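Local coordinates for glycosyl hydrolases family 31 family protein (Aspergillus niger, PDB 6DRU) that releases alpha-xylose from the non-reducing terminal glucose of xyloglucan oligosaccharides, acting as an alpha-xylosidase of glycoside hydrolase family 31, at residues Gly9-His14 and Met62-Ala67; Trp191-Glu196 and Ala211-Val216; Gln292-Leu297 and Asp330-Tyr335; Leu343-Arg348 and Val425-Gly430; Tyr541-Ala546 and Val694-Gln699. All coordinates share one frame; numbering follows the deposited sequence.

Contact 1: Gly9-His14 and Met62-Ala67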
# COMPACT_ATOMS: atom_id res chain seq x y z
N GLY A 9 15.87 -22.61 -25.83
CA GLY A 9 15.11 -22.26 -24.65
C GLY A 9 13.72 -22.83 -24.70
O GLY A 9 13.21 -23.24 -25.75
N LEU A 10 13.08 -22.86 -23.54
CA LEU A 10 11.72 -23.36 -23.40
C LEU A 10 10.88 -22.29 -22.71
O LEU A 10 11.28 -21.76 -21.67
CB LEU A 10 11.69 -24.67 -22.60
CG LEU A 10 10.33 -25.22 -22.18
CD1 LEU A 10 9.61 -25.83 -23.36
CD2 LEU A 10 10.50 -26.25 -21.07
N ARG A 11 9.74 -21.97 -23.30
CA ARG A 11 8.83 -20.97 -22.76
C ARG A 11 7.54 -21.65 -22.34
O ARG A 11 6.82 -22.20 -23.19
CB ARG A 11 8.55 -19.86 -23.78
CG ARG A 11 7.38 -18.98 -23.40
CD ARG A 11 7.01 -18.01 -24.51
NE ARG A 11 5.99 -17.06 -24.07
CZ ARG A 11 6.20 -15.75 -23.94
NH1 ARG A 11 7.38 -15.23 -24.23
NH2 ARG A 11 5.22 -14.96 -23.52
N ILE A 12 7.25 -21.63 -21.05
CA ILE A 12 6.09 -22.31 -20.48
C ILE A 12 5.03 -21.27 -20.16
O ILE A 12 5.31 -20.24 -19.54
CB ILE A 12 6.48 -23.10 -19.22
CG1 ILE A 12 7.57 -24.12 -19.54
CG2 ILE A 12 5.26 -23.80 -18.63
CD1 ILE A 12 8.11 -24.84 -18.32
N GLN A 13 3.79 -21.54 -20.58
CA GLN A 13 2.64 -20.71 -20.24
C GLN A 13 1.84 -21.45 -19.17
O GLN A 13 1.03 -22.33 -19.48
CB GLN A 13 1.80 -20.41 -21.48
CG GLN A 13 0.74 -19.35 -21.26
CD GLN A 13 1.34 -18.01 -20.87
OE1 GLN A 13 2.25 -17.51 -21.52
NE2 GLN A 13 0.82 -17.42 -19.80
N HIS A 14 2.07 -21.10 -17.91
CA HIS A 14 1.45 -21.76 -16.77
C HIS A 14 0.42 -20.80 -16.18
O HIS A 14 0.72 -20.02 -15.27
CB HIS A 14 2.50 -22.15 -15.74
CG HIS A 14 1.94 -22.83 -14.53
ND1 HIS A 14 2.28 -22.45 -13.25
CD2 HIS A 14 1.07 -23.85 -14.40
CE1 HIS A 14 1.64 -23.22 -12.38
NE2 HIS A 14 0.89 -24.08 -13.06
N MET A 62 15.60 -12.97 -25.43
CA MET A 62 14.37 -13.67 -25.08
C MET A 62 14.11 -14.88 -25.97
O MET A 62 12.99 -15.40 -25.99
CB MET A 62 13.18 -12.70 -25.16
CG MET A 62 12.28 -12.71 -23.93
SD MET A 62 13.03 -11.90 -22.51
CE MET A 62 13.27 -10.24 -23.16
N SER A 63 15.13 -15.36 -26.69
CA SER A 63 14.91 -16.38 -27.71
C SER A 63 14.63 -17.74 -27.07
O SER A 63 15.20 -18.09 -26.04
CB SER A 63 16.13 -16.48 -28.63
OG SER A 63 17.24 -17.02 -27.94
N TYR A 64 13.74 -18.50 -27.71
CA TYR A 64 13.42 -19.85 -27.27
C TYR A 64 13.02 -20.68 -28.48
O TYR A 64 12.67 -20.16 -29.54
CB TYR A 64 12.30 -19.85 -26.21
CG TYR A 64 11.01 -19.21 -26.68
CD1 TYR A 64 10.81 -17.85 -26.56
CD2 TYR A 64 10.00 -19.98 -27.24
CE1 TYR A 64 9.63 -17.26 -26.98
CE2 TYR A 64 8.82 -19.41 -27.66
CZ TYR A 64 8.64 -18.04 -27.53
OH TYR A 64 7.46 -17.47 -27.96
N ASP A 65 13.06 -22.00 -28.29
CA ASP A 65 12.76 -22.96 -29.35
C ASP A 65 11.40 -23.62 -29.21
O ASP A 65 10.77 -23.93 -30.22
CB ASP A 65 13.83 -24.06 -29.40
CG ASP A 65 14.86 -23.83 -30.48
OD1 ASP A 65 14.80 -22.78 -31.15
OD2 ASP A 65 15.73 -24.71 -30.66
N THR A 66 10.94 -23.84 -27.98
CA THR A 66 9.73 -24.61 -27.72
C THR A 66 8.81 -23.83 -26.80
O THR A 66 9.26 -23.23 -25.82
CB THR A 66 10.06 -25.97 -27.10
OG1 THR A 66 11.06 -26.63 -27.89
CG2 THR A 66 8.83 -26.85 -27.02
N ALA A 67 7.52 -23.84 -27.12
CA ALA A 67 6.49 -23.20 -26.30
C ALA A 67 5.47 -24.25 -25.90
O ALA A 67 5.02 -25.04 -26.74
CB ALA A 67 5.82 -22.05 -27.05

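Contact 2: Trp191-Glu196 and Ala211-Val216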
# COMPACT_ATOMS: atom_id res chain seq x y z
N TRP A 191 20.95 -15.13 -7.82
CA TRP A 191 19.65 -14.46 -7.78
C TRP A 191 19.85 -13.08 -8.40
O TRP A 191 20.17 -12.11 -7.72
CB TRP A 191 19.14 -14.40 -6.35
CG TRP A 191 17.80 -13.76 -6.12
CD1 TRP A 191 17.57 -12.52 -5.58
CD2 TRP A 191 16.51 -14.33 -6.37
NE1 TRP A 191 16.22 -12.28 -5.50
CE2 TRP A 191 15.54 -13.38 -5.98
CE3 TRP A 191 16.07 -15.55 -6.90
CZ2 TRP A 191 14.17 -13.60 -6.10
CZ3 TRP A 191 14.71 -15.77 -7.01
CH2 TRP A 191 13.78 -14.80 -6.61
N ASN A 192 19.66 -13.00 -9.72
CA ASN A 192 19.97 -11.80 -10.50
C ASN A 192 18.85 -10.77 -10.33
O ASN A 192 18.03 -10.52 -11.23
CB ASN A 192 20.18 -12.17 -11.97
CG ASN A 192 20.67 -11.00 -12.79
OD1 ASN A 192 21.32 -10.08 -12.28
ND2 ASN A 192 20.37 -11.01 -14.08
N MET A 193 18.82 -10.16 -9.15
CA MET A 193 17.76 -9.23 -8.78
C MET A 193 18.35 -8.06 -8.01
O MET A 193 19.13 -8.27 -7.07
CB MET A 193 16.69 -9.94 -7.93
CG MET A 193 16.10 -11.18 -8.57
SD MET A 193 14.84 -10.79 -9.80
CE MET A 193 13.44 -10.44 -8.74
N PRO A 194 18.02 -6.82 -8.38
CA PRO A 194 18.48 -5.65 -7.61
C PRO A 194 17.58 -5.25 -6.45
O PRO A 194 17.89 -4.29 -5.76
CB PRO A 194 18.49 -4.56 -8.68
CG PRO A 194 17.34 -4.92 -9.57
CD PRO A 194 17.28 -6.43 -9.59
N ALA A 195 16.48 -5.96 -6.23
CA ALA A 195 15.54 -5.59 -5.18
C ALA A 195 16.02 -6.08 -3.82
O ALA A 195 16.67 -7.12 -3.70
CB ALA A 195 14.15 -6.17 -5.47
N GLU A 196 15.69 -5.31 -2.79
CA GLU A 196 15.92 -5.77 -1.43
C GLU A 196 15.01 -6.95 -1.12
O GLU A 196 13.95 -7.13 -1.73
CB GLU A 196 15.67 -4.64 -0.43
CG GLU A 196 16.69 -3.51 -0.49
CD GLU A 196 16.60 -2.57 0.69
OE1 GLU A 196 15.57 -2.60 1.40
OE2 GLU A 196 17.55 -1.80 0.92
N ALA A 211 11.29 -7.58 -2.75
CA ALA A 211 10.28 -6.70 -2.18
C ALA A 211 9.37 -6.11 -3.26
O ALA A 211 8.15 -6.06 -3.09
CB ALA A 211 10.95 -5.58 -1.38
N SER A 212 9.96 -5.67 -4.37
CA SER A 212 9.19 -5.10 -5.46
C SER A 212 9.96 -5.32 -6.75
O SER A 212 11.14 -4.96 -6.83
CB SER A 212 8.91 -3.61 -5.24
OG SER A 212 8.26 -3.04 -6.36
N THR A 213 9.31 -5.90 -7.75
CA THR A 213 9.96 -6.19 -9.01
C THR A 213 8.90 -6.39 -10.08
O THR A 213 7.71 -6.52 -9.79
CB THR A 213 10.86 -7.43 -8.91
OG1 THR A 213 11.57 -7.61 -10.14
CG2 THR A 213 10.04 -8.67 -8.61
N THR A 214 9.35 -6.41 -11.33
CA THR A 214 8.50 -6.74 -12.47
C THR A 214 8.93 -8.03 -13.16
O THR A 214 8.32 -8.41 -14.16
CB THR A 214 8.49 -5.60 -13.49
OG1 THR A 214 9.78 -5.49 -14.11
CG2 THR A 214 8.15 -4.28 -12.80
N LEU A 215 9.96 -8.71 -12.64
CA LEU A 215 10.53 -9.89 -13.29
C LEU A 215 11.48 -10.62 -12.34
O LEU A 215 12.34 -9.99 -11.73
CB LEU A 215 11.26 -9.49 -14.57
CG LEU A 215 12.11 -10.59 -15.22
CD1 LEU A 215 11.23 -11.74 -15.69
CD2 LEU A 215 12.93 -10.03 -16.37
N VAL A 216 11.32 -11.93 -12.23
CA VAL A 216 12.22 -12.78 -11.45
C VAL A 216 13.25 -13.39 -12.40
O VAL A 216 12.91 -13.79 -13.52
CB VAL A 216 11.45 -13.87 -10.69
CG1 VAL A 216 12.39 -14.69 -9.83
CG2 VAL A 216 10.36 -13.24 -9.83

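Contact 3: Gln292-Leu297 and Asp330-Tyr335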
# COMPACT_ATOMS: atom_id res chain seq x y z
N GLN A 292 29.64 19.06 2.63
CA GLN A 292 29.20 17.77 2.10
C GLN A 292 28.60 17.98 0.72
O GLN A 292 27.56 18.63 0.57
CB GLN A 292 28.18 17.12 3.03
CG GLN A 292 28.75 16.63 4.35
CD GLN A 292 27.70 15.98 5.22
OE1 GLN A 292 27.35 14.82 5.03
NE2 GLN A 292 27.17 16.74 6.17
N GLY A 293 29.25 17.44 -0.31
CA GLY A 293 28.83 17.62 -1.68
C GLY A 293 29.75 18.49 -2.50
O GLY A 293 29.58 18.56 -3.72
N ASP A 294 30.72 19.16 -1.86
CA ASP A 294 31.68 19.96 -2.61
C ASP A 294 32.61 19.07 -3.44
O ASP A 294 32.99 19.45 -4.55
CB ASP A 294 32.49 20.83 -1.65
CG ASP A 294 31.72 22.05 -1.18
OD1 ASP A 294 30.54 22.21 -1.58
OD2 ASP A 294 32.28 22.85 -0.40
N TRP A 295 32.96 17.90 -2.91
CA TRP A 295 33.82 16.94 -3.61
C TRP A 295 35.12 17.59 -4.06
O TRP A 295 35.49 17.60 -5.23
CB TRP A 295 33.06 16.30 -4.77
CG TRP A 295 31.93 15.46 -4.29
CD1 TRP A 295 31.94 14.61 -3.22
CD2 TRP A 295 30.60 15.40 -4.83
NE1 TRP A 295 30.71 14.02 -3.07
CE2 TRP A 295 29.87 14.49 -4.05
CE3 TRP A 295 29.97 16.02 -5.91
CZ2 TRP A 295 28.54 14.18 -4.31
CZ3 TRP A 295 28.64 15.72 -6.16
CH2 TRP A 295 27.94 14.81 -5.37
N ALA A 296 35.81 18.15 -3.07
CA ALA A 296 37.09 18.82 -3.24
C ALA A 296 37.69 19.06 -1.87
O ALA A 296 36.96 19.25 -0.89
CB ALA A 296 36.94 20.15 -3.99
N LEU A 297 39.02 19.04 -1.80
CA LEU A 297 39.69 19.29 -0.54
C LEU A 297 39.52 20.75 -0.13
O LEU A 297 39.60 21.66 -0.96
CB LEU A 297 41.18 18.94 -0.65
CG LEU A 297 41.46 17.46 -0.91
CD1 LEU A 297 42.93 17.24 -1.26
CD2 LEU A 297 41.07 16.63 0.29
N ASP A 330 22.96 21.31 2.10
CA ASP A 330 22.54 22.56 1.47
C ASP A 330 23.67 23.57 1.38
O ASP A 330 23.66 24.41 0.46
CB ASP A 330 21.34 23.16 2.23
CG ASP A 330 20.13 22.24 2.22
OD1 ASP A 330 19.16 22.54 2.95
OD2 ASP A 330 20.16 21.21 1.51
N ASP A 331 24.63 23.53 2.29
CA ASP A 331 25.74 24.48 2.23
C ASP A 331 26.71 24.18 1.09
O ASP A 331 27.60 25.00 0.83
CB ASP A 331 26.50 24.51 3.55
CG ASP A 331 26.78 23.12 4.11
OD1 ASP A 331 27.05 22.20 3.31
OD2 ASP A 331 26.74 22.96 5.35
N SER A 332 26.55 23.06 0.39
CA SER A 332 27.46 22.70 -0.68
C SER A 332 27.34 23.67 -1.85
O SER A 332 26.25 24.16 -2.17
CB SER A 332 27.20 21.28 -1.16
OG SER A 332 28.06 20.95 -2.23
N VAL A 333 28.48 23.94 -2.50
CA VAL A 333 28.48 24.76 -3.70
C VAL A 333 27.77 24.06 -4.86
O VAL A 333 27.36 24.73 -5.82
CB VAL A 333 29.92 25.14 -4.09
CG1 VAL A 333 30.65 25.72 -2.89
CG2 VAL A 333 30.66 23.92 -4.63
N ASN A 334 27.62 22.74 -4.79
CA ASN A 334 26.94 21.98 -5.83
C ASN A 334 25.49 21.67 -5.49
O ASN A 334 24.81 21.04 -6.30
CB ASN A 334 27.69 20.67 -6.09
CG ASN A 334 29.13 20.89 -6.52
OD1 ASN A 334 29.43 21.81 -7.28
ND2 ASN A 334 30.03 20.06 -6.01
N TYR A 335 25.00 22.12 -4.33
CA TYR A 335 23.66 21.72 -3.90
C TYR A 335 22.59 22.21 -4.86
O TYR A 335 21.67 21.45 -5.20
CB TYR A 335 23.38 22.24 -2.49
CG TYR A 335 21.95 22.03 -2.06
CD1 TYR A 335 21.43 20.75 -1.92
CD2 TYR A 335 21.11 23.11 -1.80
CE1 TYR A 335 20.12 20.54 -1.53
CE2 TYR A 335 19.79 22.91 -1.41
CZ TYR A 335 19.31 21.63 -1.28
OH TYR A 335 18.00 21.43 -0.89
O HOH W 1 28.47 20.32 4.61

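Contact 4: Leu343-Arg348 and Val425-Gly430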
# COMPACT_ATOMS: atom_id res chain seq x y z
N LEU A 343 19.70 15.19 -9.65
CA LEU A 343 20.80 14.26 -9.44
C LEU A 343 20.88 13.76 -8.00
O LEU A 343 21.88 13.15 -7.62
CB LEU A 343 22.13 14.92 -9.83
CG LEU A 343 22.15 15.64 -11.17
CD1 LEU A 343 23.51 16.28 -11.41
CD2 LEU A 343 21.79 14.69 -12.30
N LEU A 344 19.84 13.99 -7.21
CA LEU A 344 19.80 13.55 -5.82
C LEU A 344 18.65 12.58 -5.62
O LEU A 344 17.54 12.81 -6.11
CB LEU A 344 19.66 14.73 -4.86
CG LEU A 344 20.69 15.86 -4.97
CD1 LEU A 344 20.29 17.01 -4.07
CD2 LEU A 344 22.07 15.34 -4.61
N SER A 345 18.91 11.50 -4.89
CA SER A 345 17.84 10.66 -4.40
C SER A 345 17.07 11.41 -3.31
O SER A 345 17.51 12.44 -2.79
CB SER A 345 18.38 9.34 -3.86
OG SER A 345 19.16 9.55 -2.69
N ALA A 346 15.89 10.89 -2.97
CA ALA A 346 15.07 11.56 -1.98
C ALA A 346 14.08 10.57 -1.38
O ALA A 346 13.57 9.70 -2.09
CB ALA A 346 14.31 12.75 -2.59
N THR A 347 13.83 10.71 -0.08
CA THR A 347 12.69 10.04 0.51
C THR A 347 11.41 10.50 -0.18
O THR A 347 11.30 11.65 -0.63
CB THR A 347 12.62 10.32 2.01
OG1 THR A 347 12.58 11.73 2.23
CG2 THR A 347 13.83 9.74 2.72
N ARG A 348 10.45 9.60 -0.28
CA ARG A 348 9.33 9.79 -1.19
C ARG A 348 8.26 10.75 -0.67
O ARG A 348 7.32 11.06 -1.41
CB ARG A 348 8.72 8.43 -1.54
CG ARG A 348 9.76 7.47 -2.11
CD ARG A 348 9.13 6.22 -2.69
NE ARG A 348 8.44 5.43 -1.69
CZ ARG A 348 7.62 4.42 -1.97
NH1 ARG A 348 7.39 4.10 -3.24
NH2 ARG A 348 7.03 3.74 -1.00
N VAL A 425 13.78 5.18 -0.51
CA VAL A 425 13.99 6.42 -1.24
C VAL A 425 13.65 6.26 -2.71
O VAL A 425 13.48 5.14 -3.20
CB VAL A 425 15.44 6.91 -1.07
CG1 VAL A 425 15.79 7.03 0.40
CG2 VAL A 425 16.40 5.97 -1.77
N ASN A 426 13.55 7.38 -3.42
CA ASN A 426 13.34 7.39 -4.86
C ASN A 426 14.68 7.48 -5.58
O ASN A 426 15.49 8.37 -5.29
CB ASN A 426 12.46 8.57 -5.28
CG ASN A 426 10.98 8.26 -5.21
OD1 ASN A 426 10.57 7.11 -5.39
ND2 ASN A 426 10.17 9.28 -4.97
N TYR A 427 14.91 6.56 -6.51
CA TYR A 427 16.05 6.61 -7.41
C TYR A 427 15.56 6.79 -8.84
O TYR A 427 14.36 6.73 -9.12
CB TYR A 427 16.90 5.33 -7.33
CG TYR A 427 17.63 5.13 -6.02
CD1 TYR A 427 18.54 6.06 -5.55
CD2 TYR A 427 17.41 3.98 -5.27
CE1 TYR A 427 19.21 5.87 -4.36
CE2 TYR A 427 18.07 3.78 -4.07
CZ TYR A 427 18.97 4.72 -3.62
OH TYR A 427 19.63 4.52 -2.43
N ALA A 428 16.50 7.02 -9.75
CA ALA A 428 16.17 7.08 -11.17
C ALA A 428 15.89 5.71 -11.75
O ALA A 428 15.25 5.61 -12.80
CB ALA A 428 17.30 7.76 -11.95
N ALA A 429 16.35 4.65 -11.10
CA ALA A 429 16.18 3.28 -11.58
C ALA A 429 15.10 2.52 -10.83
O ALA A 429 14.85 1.36 -11.14
CB ALA A 429 17.51 2.52 -11.49
N GLY A 430 14.46 3.15 -9.85
CA GLY A 430 13.45 2.50 -9.05
C GLY A 430 13.46 3.08 -7.65
O GLY A 430 13.93 4.19 -7.43
O HOH W 2 10.68 11.60 -3.59

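Contact 5: Tyr541-Ala546 and Val694-Gln699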
# COMPACT_ATOMS: atom_id res chain seq x y z
N TYR A 541 48.04 -5.19 17.42
CA TYR A 541 48.29 -4.57 16.13
C TYR A 541 49.35 -5.32 15.34
O TYR A 541 49.22 -5.50 14.13
CB TYR A 541 48.71 -3.11 16.32
CG TYR A 541 48.99 -2.41 15.01
CD1 TYR A 541 47.95 -1.94 14.22
CD2 TYR A 541 50.29 -2.24 14.55
CE1 TYR A 541 48.20 -1.31 13.02
CE2 TYR A 541 50.55 -1.61 13.35
CZ TYR A 541 49.50 -1.15 12.59
OH TYR A 541 49.74 -0.52 11.39
N VAL A 542 50.42 -5.77 16.01
CA VAL A 542 51.49 -6.46 15.31
C VAL A 542 51.00 -7.80 14.77
O VAL A 542 51.36 -8.21 13.66
CB VAL A 542 52.72 -6.62 16.23
CG1 VAL A 542 53.73 -7.56 15.61
CG2 VAL A 542 53.35 -5.26 16.50
N ARG A 543 50.16 -8.50 15.54
CA ARG A 543 49.52 -9.70 15.03
C ARG A 543 48.64 -9.39 13.83
O ARG A 543 48.64 -10.12 12.83
CB ARG A 543 48.70 -10.37 16.13
CG ARG A 543 49.51 -10.90 17.31
CD ARG A 543 50.40 -12.05 16.89
NE ARG A 543 50.89 -12.80 18.04
CZ ARG A 543 51.70 -13.85 17.97
NH1 ARG A 543 52.12 -14.27 16.78
NH2 ARG A 543 52.08 -14.47 19.07
N TRP A 544 47.88 -8.29 13.91
CA TRP A 544 46.95 -7.93 12.84
C TRP A 544 47.71 -7.46 11.60
O TRP A 544 47.40 -7.88 10.48
CB TRP A 544 46.00 -6.84 13.34
CG TRP A 544 44.65 -6.84 12.70
CD1 TRP A 544 44.36 -7.05 11.38
CD2 TRP A 544 43.40 -6.61 13.35
NE1 TRP A 544 43.01 -6.97 11.18
CE2 TRP A 544 42.39 -6.69 12.37
CE3 TRP A 544 43.03 -6.33 14.68
CZ2 TRP A 544 41.04 -6.52 12.67
CZ3 TRP A 544 41.69 -6.16 14.97
CH2 TRP A 544 40.71 -6.25 13.97
N LEU A 545 48.70 -6.59 11.79
CA LEU A 545 49.48 -6.08 10.66
C LEU A 545 50.20 -7.22 9.93
O LEU A 545 50.35 -7.18 8.71
CB LEU A 545 50.48 -5.03 11.15
CG LEU A 545 51.22 -4.14 10.14
CD1 LEU A 545 52.45 -4.82 9.56
CD2 LEU A 545 50.27 -3.69 9.04
N ALA A 546 50.66 -8.23 10.68
CA ALA A 546 51.32 -9.37 10.05
C ALA A 546 50.36 -10.12 9.14
O ALA A 546 50.77 -10.61 8.08
CB ALA A 546 51.89 -10.29 11.13
N VAL A 694 53.01 -25.05 16.19
CA VAL A 694 54.25 -24.47 15.69
C VAL A 694 54.66 -23.28 16.55
O VAL A 694 53.81 -22.67 17.21
CB VAL A 694 54.09 -24.07 14.21
CG1 VAL A 694 53.80 -25.29 13.38
CG2 VAL A 694 52.97 -23.05 14.06
N PRO A 695 55.94 -22.92 16.57
CA PRO A 695 56.37 -21.73 17.33
C PRO A 695 55.83 -20.46 16.70
O PRO A 695 56.07 -20.18 15.52
CB PRO A 695 57.90 -21.80 17.24
CG PRO A 695 58.17 -22.58 16.00
CD PRO A 695 57.08 -23.60 15.92
N ALA A 696 55.08 -19.69 17.49
CA ALA A 696 54.46 -18.45 17.03
C ALA A 696 54.81 -17.33 17.99
O ALA A 696 53.97 -16.91 18.81
CB ALA A 696 52.95 -18.61 16.90
N PRO A 697 56.04 -16.81 17.94
CA PRO A 697 56.35 -15.59 18.70
C PRO A 697 55.64 -14.39 18.10
O PRO A 697 54.96 -14.52 17.08
CB PRO A 697 57.88 -15.48 18.58
CG PRO A 697 58.19 -16.17 17.30
CD PRO A 697 57.21 -17.29 17.17
N LEU A 698 55.79 -13.21 18.71
CA LEU A 698 55.02 -12.06 18.25
C LEU A 698 55.44 -11.60 16.86
O LEU A 698 54.62 -11.03 16.13
CB LEU A 698 55.14 -10.91 19.25
CG LEU A 698 54.68 -9.52 18.82
CD1 LEU A 698 53.17 -9.47 18.72
CD2 LEU A 698 55.19 -8.46 19.78
N GLN A 699 56.67 -11.88 16.45
CA GLN A 699 57.18 -11.45 15.16
C GLN A 699 56.87 -12.43 14.04
O GLN A 699 57.12 -12.10 12.87
CB GLN A 699 58.69 -11.23 15.22
CG GLN A 699 59.23 -10.89 16.60
CD GLN A 699 59.51 -12.11 17.44
OE1 GLN A 699 59.78 -13.19 16.91
NE2 GLN A 699 59.45 -11.96 18.76

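Contact 1: Gly9-His14 and Met62-Ala67
Arg11 lies across one face of the Tyr64 ring. Its CB sits 3.8 Å from the centroid of that ring and 11° off the normal, a CH-pi contact over the centre. CG stands anti to the backbone N (chi1 166°), and the chain runs extended as far as NE. CD comes 3.4 Å from Tyr64 CZ, near the phenol end. Beyond it the guanidinium is tilted 40° from the ring plane, and NH1 is 4.1 Å from Tyr64 CE1. A long aliphatic stem with a polar tip suits this partly exposed place, since CB and CD lie on the aromatic face. Leu10, on the other face of the strand, brings CD1 within 3.8 Å of Thr66 CB. In the backbone, Gly9 O is gripped by two successive N-H groups, Asp65 N at 2.8 Å and Thr66 N at 3.2 Å. Glycine fits here because a side chain would be jammed at its backbone angles. Arg11 N bonds to Thr66 O (2.9 Å), and the chains pair as parallel strands, Leu10 with Thr66 and Arg11 with Ala67. This is the parallel edge of a largely antiparallel sheet in the N-terminal beta-sandwich region of a GH31 enzyme.

Contact 2: Trp191-Glu196 and Ala211-Val216
The backbones of Trp191-Glu196 and Ala211-Val216 meet directly at one end, where Ala211 N donates to Glu196 O at 2.9 Å, and then part to 7.1 Å between the CA atoms of Met193 and Val216, so side chains bridge the rest. Met193 does most of the bridging. Its CG lies over one face of the Trp191 ring, toward the rim, and from there the chain bends twice. Chi2 (-80°) places Met193 SD 3.7 Å from Val216 CA, and chi3 carries Met193 CE round between the Leu215 carbonyl and Thr213, 3.7 Å from Thr213 OG1, the methionine and threonine side chains crossing at about a right angle. A flexible, unbranched thioether suits such an irregular path. Trp191 reaches Val216 by the far end of its ring, with CH2 3.5 Å from Val216 CG1. Further along, the small CB of Ala195 fits against Ser212 O at 3.5 Å, and the methyl of Ala211 is 3.4 Å from Glu196 O. Thr213 turns its hydroxyl back on its own chain, OG1 donating to Leu215 O at 3.0 Å from above the carbonyl plane. The carboxylate of Glu196 goes to Gln432. Both segments connect the two sheets of a beta-sandwich: one leads from strand 187-191 to strand 197-201, the other from strand 205-213 to strand 216-222. The chemistry implies a junction pinned by one backbone bond at its edge and otherwise held by van der Waals contact, largely of methionine, tryptophan and valine, with Thr213 OG1 satisfied locally.

Contact 3: Gln292-Leu297 and Asp330-Tyr335
Gln292 N reaches Asp331 OD1 through a water, which accepts from the Gln292 amide N at 2.6 Å and donates to the carboxylate. The side-chain amide of Gln292 turns away, to Ser327 and the carbonyl of Trp357. Next, Gly293 offers its carbonyl O to Asn334 ND2 (2.8 Å), in the carbonyl plane. Its positive phi of 110° suits glycine, as a CB would crowd the preceding carbonyl oxygen. These are two loops that follow adjacent parallel strands of the TIM barrel, 281-284 and 319-328, and so join neighbouring beta-alpha units. Asp294 comes next, its CG anti to the carbonyl carbon and beside the backbone N (chi1 -77°). Its OD1 takes two bonds: from Val333 N at 2.8 Å on the syn side, and from Ser332 OG at 2.9 Å on the anti side, each about 20° out of the carboxylate plane. OD2 bonds to His291, so both oxygens of this buried carboxylate are engaged. Ser332 OG also accepts from Asn334 N (3.2 Å), a capping bond in the type I turn leading into helix 335-340. Trp295 brings CE3 within 4.0 Å of Asn334 ND2, while its NE1 bonds to the carbonyl of Trp325, a residue of the xylose pocket.

Contact 4: Leu343-Arg348 and Val425-Gly430
Ala346 and Asn426 form a hydrogen-bonded antiparallel pair whose two bonds are unequal. Asn426 N donates to Ala346 O at 2.7 Å and almost straight (174°), whereas the return bond, Ala346 N to Asn426 O, is weak at 3.4 Å. The carboxamide of Asn426 adds a third link: ND2 gives its hydrogen to a water 2.7 Å away, and that water donates in turn to Thr347 O. Its other end, OD1, accepts from Arg37 of the third subunit, so a single asparagine side chain serves both a neighbouring strand and another chain, which an amide with one donor and one acceptor end does well. Arg348 lays its stem across this amide at about a right angle, with CG 3.4 Å from Asn426 CG. The bend at chi3 (-64°) turns NE aside, and NH1 goes on to the carbonyl of Gly130 in that third subunit. Ser345 shows a similar division of labour. Its CB is 3.6 Å from Tyr427 CE1, while OG bonds to Asn364 O. Tyr427 OH, at the far end of the ring, is met by Gln432 and the amide of Gly400, and Val425 CG2 lies over one face of the ring, toward its rim. Tyr427 N is bonded within its own segment, to Gly430 O at 2.7 Å. Within the TIM-barrel domain this is a very short antiparallel pairing of two connecting segments, the first coming after helix 335-340, secured mainly by Ala346 with Asn426. Its chemistry implies that water, side-chain amide and partner subunit share in satisfying its polar groups.

Contact 5: Tyr541-Ala546 and Val694-Gln699
Arg543 NH2 donates to Ala696 O at 3.1 Å along a nearly straight line (178°). The oxygen lies in the guanidinium plane, although the donor stands 42° above the plane of the carbonyl. One face of the same guanidinium is covered by Leu698 CA, 3.7 Å above its centre, and NH1 is 2.9 Å from Pro697 O. Arginine is well suited here, because its flat end can donate in its plane to a loop carbonyl while a face packs on the backbone. Beside it, Val542 CG1 packs on Leu698 CD1 at 3.7 Å, the two side chains crossing at about a right angle, and CG1 also lies 3.6 Å from Leu698 O. Branched aliphatic side chains suit this apolar part of the junction. What positions these groups comes next. The arginine bends at chi2 (-67°), which sets CD on its course off the helix. Val542 and Arg543 are adjacent on helix 535-548, and Val542 packs on Ile584 of helix 582-594. Ala696 is tied by its backbone to Thr660, and Gln699 O is bonded to Tyr588. The arrangement is a domain junction of the GH31 architecture, with helix 535-548 of the TIM-barrel domain meeting the loop after strand 690-695 in the C-terminal domain.

In the fold
The five contacts follow one another along the chain. Contacts 1 and 2 belong to the N-terminal beta-sandwich: contact 1 is partly buried, at the outermost strand of its large sheet within the chain, and rests on strand pairing; contact 2 is a mostly apolar sheet-to-sheet connection. Contacts 3 and 4 lie in the barrel domain, their nearest atoms about 4 Å apart. Contact 3 centres on a carboxylate that accepts twice, whereas contact 4 pairs backbone and draws on the third subunit; both are buried and use an amide side chain and a water. Contact 5, buried and on the opposite side of the chain's centre from contacts 1, 2 and 4, joins two domains by an arginine.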